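Side-chain contact in bacteriorhodopsin (Nanosalina sp., PDB 6EYU), which pumps protons inward across the cell membrane as a retinal-binding xenorhodopsin: residues 164-169 with 217-222. Residues are numbered along the deposited sequence; the frame is centred on the assembly and turned at random.
Sequences KILAGY and GFLDMY. With MUN ([(2~{S})-2,3-bis(oxidanyl)propyl] (~{E})-undec-2-enoate), chain L; MUN ([(2~{S})-2,3-bis(oxidanyl)propyl] (~{E})-undec-2-enoate), chain T.
The Y222 ring is met by two monoacylglycerol molecules: MUN of chain L lies obliquely against it, its ester OAB 3.3 Å from Y222 CB. CAI of the chain T MUN comes up at the ring edge, near its plane, 3.8 Å from Y222 CE1. The backbone O of F218 also lies in plane at the edge of this ring. One turn back, the F218 ring meets the chain L acyl tail obliquely, F218 CD2 3.4 Å from CAM, and touches the ring of F31. Cut back to an alanine, position Y222 would probably lose the ring's contacts with the glycerol parts of both lipids, leaving a gap beside them. In the seven-helix rhodopsin fold, helix 198-230 turns this side to lipid and packs L219 and D220 against helix 157-183. There L166 and L219 lie alongside one another, pointing opposite ways, L166 CD2 to L219 CD1 at 3.5 Å, and L219 CD2 reaches OAJ of the chain L MUN at 3.7 Å. D220, its CG anti to the backbone N (chi1 175°), thereby brings OD1 to 3.2 Å from L166 CD1, nearly perpendicular to that leucine. The buried carboxyl group finds polar partners on other helices, OD2 bonding H48 NE2 and OD1 bonding T91 OG1.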
# COMPACT_ATOMS: atom_id res chain seq x y z
N LYS A 164 5.65 28.11 2.15
CA LYS A 164 4.50 28.74 2.77
C LYS A 164 3.44 29.10 1.72
O LYS A 164 2.25 28.95 1.96
CB LYS A 164 4.92 30.00 3.53
CG LYS A 164 5.66 29.72 4.83
CD LYS A 164 5.54 30.87 5.81
CE LYS A 164 6.71 31.84 5.69
NZ LYS A 164 7.73 31.61 6.74
N ILE A 165 3.90 29.54 0.55
CA ILE A 165 3.00 29.77 -0.57
C ILE A 165 2.27 28.49 -0.96
O ILE A 165 1.04 28.44 -0.96
CB ILE A 165 3.76 30.30 -1.80
CG1 ILE A 165 4.11 31.78 -1.62
CG2 ILE A 165 2.94 30.10 -3.06
CD1 ILE A 165 5.36 32.20 -2.35
N LEU A 166 3.04 27.44 -1.23
CA LEU A 166 2.47 26.16 -1.63
C LEU A 166 1.54 25.63 -0.55
O LEU A 166 0.43 25.18 -0.84
CB LEU A 166 3.59 25.14 -1.89
CG LEU A 166 4.31 25.30 -3.23
CD1 LEU A 166 5.69 24.65 -3.17
CD2 LEU A 166 3.49 24.70 -4.36
N ALA A 167 2.00 25.65 0.70
CA ALA A 167 1.22 25.13 1.82
C ALA A 167 -0.13 25.83 1.89
O ALA A 167 -1.16 25.18 2.08
CB ALA A 167 1.99 25.32 3.12
N GLY A 168 -0.13 27.14 1.66
CA GLY A 168 -1.38 27.90 1.56
C GLY A 168 -2.23 27.43 0.40
O GLY A 168 -3.40 27.07 0.58
N TYR A 169 -1.69 27.55 -0.80
CA TYR A 169 -2.34 27.03 -2.00
C TYR A 169 -3.06 25.71 -1.72
O TYR A 169 -4.26 25.59 -1.97
CB TYR A 169 -1.31 26.85 -3.11
CG TYR A 169 -1.90 26.48 -4.45
CD1 TYR A 169 -2.30 27.47 -5.34
CD2 TYR A 169 -1.83 25.18 -4.92
CE1 TYR A 169 -2.70 27.16 -6.63
CE2 TYR A 169 -2.26 24.85 -6.20
CZ TYR A 169 -2.70 25.84 -7.04
OH TYR A 169 -3.13 25.52 -8.31
N GLY A 217 2.05 20.81 -9.75
CA GLY A 217 3.34 20.23 -10.08
C GLY A 217 4.30 21.26 -10.65
O GLY A 217 5.47 21.31 -10.27
N PHE A 218 3.81 22.06 -11.59
CA PHE A 218 4.59 23.17 -12.13
C PHE A 218 4.90 24.18 -11.03
O PHE A 218 6.06 24.47 -10.75
CB PHE A 218 3.82 23.85 -13.26
CG PHE A 218 3.72 23.02 -14.51
CD1 PHE A 218 4.86 22.71 -15.24
CD2 PHE A 218 2.52 22.46 -14.89
CE1 PHE A 218 4.79 21.89 -16.35
CE2 PHE A 218 2.44 21.64 -16.00
CZ PHE A 218 3.57 21.35 -16.73
N LEU A 219 3.86 24.61 -10.33
CA LEU A 219 3.99 25.63 -9.29
C LEU A 219 5.09 25.25 -8.30
O LEU A 219 5.91 26.08 -7.93
CB LEU A 219 2.66 25.79 -8.55
CG LEU A 219 2.34 27.18 -7.98
CD1 LEU A 219 2.18 27.10 -6.47
CD2 LEU A 219 3.41 28.19 -8.36
N ASP A 220 5.12 23.97 -7.94
CA ASP A 220 6.03 23.49 -6.90
C ASP A 220 7.48 23.56 -7.38
O ASP A 220 8.36 24.03 -6.66
CB ASP A 220 5.68 22.06 -6.51
CG ASP A 220 6.67 21.46 -5.53
OD1 ASP A 220 7.03 22.15 -4.55
OD2 ASP A 220 7.02 20.27 -5.68
N MET A 221 7.70 23.14 -8.62
CA MET A 221 9.06 22.94 -9.13
C MET A 221 9.67 24.28 -9.54
O MET A 221 10.86 24.51 -9.35
CB MET A 221 9.04 21.98 -10.32
CG MET A 221 8.78 20.54 -9.94
SD MET A 221 9.31 19.37 -11.21
CE MET A 221 7.73 18.68 -11.71
N TYR A 222 8.81 25.21 -9.95
CA TYR A 222 9.27 26.54 -10.34
C TYR A 222 9.56 27.40 -9.11
O TYR A 222 10.52 28.17 -9.09
CB TYR A 222 8.22 27.23 -11.22
CG TYR A 222 8.40 26.97 -12.70
CD1 TYR A 222 9.36 27.66 -13.43
CD2 TYR A 222 7.62 26.04 -13.36
CE1 TYR A 222 9.54 27.42 -14.78
CE2 TYR A 222 7.79 25.79 -14.71
CZ TYR A 222 8.75 26.49 -15.41
OH TYR A 222 8.92 26.25 -16.76
CAR MUN L . -1.31 21.22 -19.21
CAQ MUN L . -0.60 22.49 -18.75
CAP MUN L . -1.20 22.96 -17.43
CAO MUN L . -0.95 24.46 -17.27
CAN MUN L . -0.45 24.75 -15.85
CAM MUN L . 0.95 25.35 -15.93
CAK MUN L . 0.95 26.72 -15.23
CAH MUN L . 1.49 26.56 -13.81
CAF MUN L . 2.14 27.86 -13.35
CAC MUN L . 3.66 27.80 -13.15
CAA MUN L . 4.30 29.08 -12.60
OAD MUN L . 3.77 30.17 -12.78
OAB MUN L . 5.55 28.92 -12.08
CAE MUN L . 6.28 30.13 -12.23
CAG MUN L . 6.36 30.86 -10.89
OAJ MUN L . 6.34 29.90 -9.83
CAI MUN L . 7.66 31.66 -10.82
OAL MUN L . 8.75 30.85 -11.25
CAN MUN T . 3.12 26.33 -24.28
CAM MUN T . 3.49 27.18 -23.06
CAK MUN T . 4.99 27.46 -23.06
CAH MUN T . 5.35 28.35 -21.87
CAF MUN T . 6.87 28.37 -21.68
CAC MUN T . 7.39 29.42 -20.69
CAA MUN T . 8.79 29.15 -20.13
OAD MUN T . 9.51 28.27 -20.60
OAB MUN T . 9.25 30.11 -19.27
CAE MUN T . 9.53 29.52 -18.00
CAG MUN T . 11.04 29.50 -17.76
OAJ MUN T . 11.70 30.12 -18.86
CAI MUN T . 11.37 30.26 -16.47
OAL MUN T . 12.78 30.51 -16.41